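Local coordinates for prolyl-tRNA synthetase (Naegleria fowleri, PDB 6UYH), which probably attaches proline to its cognate tRNA in an ATP-dependent reaction, as a class II aminoacyl-tRNA synthetase whose pocket here holds halofuginone and AMPPNP, at residues S475-L480 with W506-R511. Numbering follows the deposited sequence.
Sequences SLCVPL and WALFGR
L476 and L508 meet at the apolar centre of an antiparallel strand pair whose register is shifted by a classic beta bulge, in which L476 and C477 together face L508. CD1 of L476 comes within 4.2 Å of L508 CG and lies over the neighbouring backbone, 3.5 Å from G510 N, where a glycine leaves room for the methyl. L476 CG is anti to its carbonyl carbon and beside its own backbone N (chi1 -53°), which brings CG against L508 O and G510 N; M435, A233 and Q235 also touch this side chain. L508 CB also meets, more loosely, C477 SG and the ring carbon CG of P479. On the sheet face of S475 and F509 the contact becomes a CH-pi interaction: S475 CA sits over the centre of the F509 ring, 3.7 Å from its centroid and 9° off the normal, while S475 CB reaches F509 CZ over the same face. A507 CB lies at the ring edge, in plane, and W440 meets the ring from outside the pair.

Both strands belong to the C-terminal region of prolyl-tRNA synthetase; strand 435-440 flanks 505-512, and strand 204-207 flanks 474-479. The L476 side chain is about 10 Å from the bound ANP. S475 OG turns to E447 and T209 for its hydrogen bonds. At the other end, V478 CG1 and P479 CD both approach W506 O, which accepts a hydrogen bond from Q482. Backbone bonds secure the bulge: L508 N donates to C477 O at 2.8 Å, and L508 O takes two donors, C477 N weakly at 3.4 Å and L476 N at 2.8 Å (N-H...O angle 161°).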
ATOM      1  N   SER A 475     -15.823 -22.016 -19.940  1.00 21.42           N
ATOM      2  CA  SER A 475     -14.987 -21.346 -20.915  1.00 20.22           C
ATOM      3  C   SER A 475     -13.871 -20.624 -20.177  1.00 24.93           C
ATOM      4  O   SER A 475     -14.096 -19.990 -19.138  1.00 26.58           O
ATOM      5  CB  SER A 475     -15.795 -20.369 -21.767  1.00 26.61           C
ATOM      6  OG  SER A 475     -16.185 -19.263 -20.995  1.00 32.40           O
ATOM      7  N   LEU A 476     -12.656 -20.772 -20.680  1.00 21.94           N
ATOM      8  CA  LEU A 476     -11.505 -20.104 -20.092  1.00 21.98           C
ATOM      9  C   LEU A 476     -11.171 -18.846 -20.884  1.00 23.53           C
ATOM     10  O   LEU A 476     -11.204 -17.736 -20.346  1.00 24.19           O
ATOM     11  CB  LEU A 476     -10.330 -21.088 -20.033  1.00 22.18           C
ATOM     12  CG  LEU A 476     -10.702 -22.406 -19.331  1.00 20.48           C
ATOM     13  CD1 LEU A 476      -9.532 -23.398 -19.380  1.00 23.90           C
ATOM     14  CD2 LEU A 476     -11.189 -22.168 -17.890  1.00 22.02           C
ATOM     15  N   CYS A 477     -10.941 -18.991 -22.186  1.00 23.41           N
ATOM     16  CA  CYS A 477     -10.794 -17.835 -23.057  1.00 24.48           C
ATOM     17  C   CYS A 477     -10.877 -18.317 -24.492  1.00 21.31           C
ATOM     18  O   CYS A 477     -10.746 -19.509 -24.776  1.00 19.57           O
ATOM     19  CB  CYS A 477      -9.469 -17.117 -22.826  1.00 22.92           C
ATOM     20  SG  CYS A 477      -8.047 -18.089 -23.345  1.00 24.92           S
ATOM     21  N   VAL A 478     -11.088 -17.370 -25.398  1.00 17.16           N
ATOM     22  CA  VAL A 478     -10.829 -17.580 -26.819  1.00 17.11           C
ATOM     23  C   VAL A 478      -9.420 -17.056 -27.096  1.00 17.20           C
ATOM     24  O   VAL A 478      -9.209 -15.824 -27.062  1.00 17.76           O
ATOM     25  CB  VAL A 478     -11.877 -16.877 -27.690  1.00 19.87           C
ATOM     26  CG1 VAL A 478     -11.602 -17.139 -29.165  1.00 22.39           C
ATOM     27  CG2 VAL A 478     -13.283 -17.341 -27.302  1.00 25.44           C
ATOM     28  N   PRO A 479      -8.435 -17.924 -27.314  1.00 17.36           N
ATOM     29  CA  PRO A 479      -7.046 -17.453 -27.435  1.00 22.98           C
ATOM     30  C   PRO A 479      -6.896 -16.376 -28.503  1.00 25.42           C
ATOM     31  O   PRO A 479      -7.457 -16.490 -29.598  1.00 21.41           O
ATOM     32  CB  PRO A 479      -6.281 -18.727 -27.809  1.00 22.43           C
ATOM     33  CG  PRO A 479      -7.079 -19.833 -27.185  1.00 21.42           C
ATOM     34  CD  PRO A 479      -8.527 -19.397 -27.338  1.00 17.48           C
ATOM     35  N   LEU A 480      -6.145 -15.310 -28.166  1.00 19.77           N
ATOM     36  CA  LEU A 480      -5.876 -14.250 -29.137  1.00 21.81           C
ATOM     37  C   LEU A 480      -5.160 -14.782 -30.369  1.00 24.27           C
ATOM     38  O   LEU A 480      -5.478 -14.393 -31.504  1.00 24.74           O
ATOM     39  CB  LEU A 480      -5.029 -13.137 -28.505  1.00 20.29           C
ATOM     40  CG  LEU A 480      -5.565 -12.432 -27.270  1.00 24.12           C
ATOM     41  CD1 LEU A 480      -4.630 -11.294 -26.910  1.00 22.72           C
ATOM     42  CD2 LEU A 480      -6.970 -11.921 -27.531  1.00 24.11           C
ATOM     43  N   TRP A 506     -11.589 -21.243 -32.297  1.00 18.41           N
ATOM     44  CA  TRP A 506     -11.333 -22.233 -31.267  1.00 18.42           C
ATOM     45  C   TRP A 506     -11.405 -21.572 -29.904  1.00 18.02           C
ATOM     46  O   TRP A 506     -10.873 -20.474 -29.717  1.00 19.49           O
ATOM     47  CB  TRP A 506      -9.949 -22.865 -31.443  1.00 18.75           C
ATOM     48  CG  TRP A 506      -9.814 -23.716 -32.670  1.00 19.30           C
ATOM     49  CD1 TRP A 506      -9.386 -23.310 -33.898  1.00 19.99           C
ATOM     50  CD2 TRP A 506     -10.070 -25.123 -32.771  1.00 19.76           C
ATOM     51  NE1 TRP A 506      -9.366 -24.381 -34.767  1.00 23.93           N
ATOM     52  CE2 TRP A 506      -9.783 -25.504 -34.100  1.00 20.52           C
ATOM     53  CE3 TRP A 506     -10.520 -26.098 -31.869  1.00 21.51           C
ATOM     54  CZ2 TRP A 506      -9.934 -26.820 -34.553  1.00 21.69           C
ATOM     55  CZ3 TRP A 506     -10.668 -27.407 -32.318  1.00 24.15           C
ATOM     56  CH2 TRP A 506     -10.377 -27.752 -33.652  1.00 27.11           C
ATOM     57  N   ALA A 507     -12.077 -22.230 -28.966  1.00 19.19           N
ATOM     58  CA  ALA A 507     -12.147 -21.763 -27.587  1.00 17.77           C
ATOM     59  C   ALA A 507     -11.481 -22.756 -26.643  1.00 19.18           C
ATOM     60  O   ALA A 507     -11.560 -23.977 -26.828  1.00 21.94           O
ATOM     61  CB  ALA A 507     -13.603 -21.533 -27.154  1.00 19.63           C
ATOM     62  N   LEU A 508     -10.842 -22.217 -25.604  1.00 19.01           N
ATOM     63  CA  LEU A 508     -10.229 -23.030 -24.563  1.00 20.31           C
ATOM     64  C   LEU A 508     -11.233 -23.209 -23.425  1.00 18.00           C
ATOM     65  O   LEU A 508     -11.735 -22.225 -22.866  1.00 19.83           O
ATOM     66  CB  LEU A 508      -8.941 -22.364 -24.071  1.00 19.81           C
ATOM     67  CG  LEU A 508      -7.970 -23.213 -23.251  1.00 27.05           C
ATOM     68  CD1 LEU A 508      -7.333 -24.288 -24.105  1.00 27.70           C
ATOM     69  CD2 LEU A 508      -6.902 -22.302 -22.587  1.00 27.65           C
ATOM     70  N   PHE A 509     -11.559 -24.468 -23.129  1.00 18.48           N
ATOM     71  CA  PHE A 509     -12.469 -24.852 -22.066  1.00 22.87           C
ATOM     72  C   PHE A 509     -11.733 -25.763 -21.097  1.00 20.96           C
ATOM     73  O   PHE A 509     -10.831 -26.510 -21.492  1.00 22.90           O
ATOM     74  CB  PHE A 509     -13.702 -25.607 -22.617  1.00 20.45           C
ATOM     75  CG  PHE A 509     -14.826 -24.710 -23.049  1.00 23.88           C
ATOM     76  CD1 PHE A 509     -14.682 -23.880 -24.153  1.00 20.95           C
ATOM     77  CD2 PHE A 509     -16.031 -24.702 -22.354  1.00 21.76           C
ATOM     78  CE1 PHE A 509     -15.718 -23.058 -24.558  1.00 25.02           C
ATOM     79  CE2 PHE A 509     -17.078 -23.870 -22.755  1.00 25.29           C
ATOM     80  CZ  PHE A 509     -16.919 -23.050 -23.858  1.00 26.74           C
ATOM     81  N   GLY A 510     -12.143 -25.730 -19.838  1.00 20.68           N
ATOM     82  CA  GLY A 510     -11.507 -26.588 -18.854  1.00 21.49           C
ATOM     83  C   GLY A 510     -12.149 -26.430 -17.495  1.00 23.23           C
ATOM     84  O   GLY A 510     -13.014 -25.574 -17.280  1.00 24.47           O
ATOM     85  N   ARG A 511     -11.735 -27.304 -16.578  1.00 20.71           N
ATOM     86  CA  ARG A 511     -12.044 -27.097 -15.172  1.00 21.68           C
ATOM     87  C   ARG A 511     -11.284 -25.878 -14.662  1.00 23.47           C
ATOM     88  O   ARG A 511     -10.258 -25.484 -15.218  1.00 23.28           O
ATOM     89  CB  ARG A 511     -11.684 -28.335 -14.352  1.00 23.20           C
ATOM     90  CG  ARG A 511     -12.423 -29.591 -14.821  1.00 30.04           C
ATOM     91  CD  ARG A 511     -11.447 -30.719 -15.139  1.00 39.27           C
ATOM     92  NE  ARG A 511     -10.609 -31.067 -13.994  1.00 49.10           N
ATOM     93  CZ  ARG A 511     -10.856 -32.073 -13.160  1.00 53.39           C
ATOM     94  NH1 ARG A 511     -10.030 -32.308 -12.145  1.00 46.92           N
ATOM     95  NH2 ARG A 511     -11.922 -32.851 -13.343  1.00 43.72           N
TER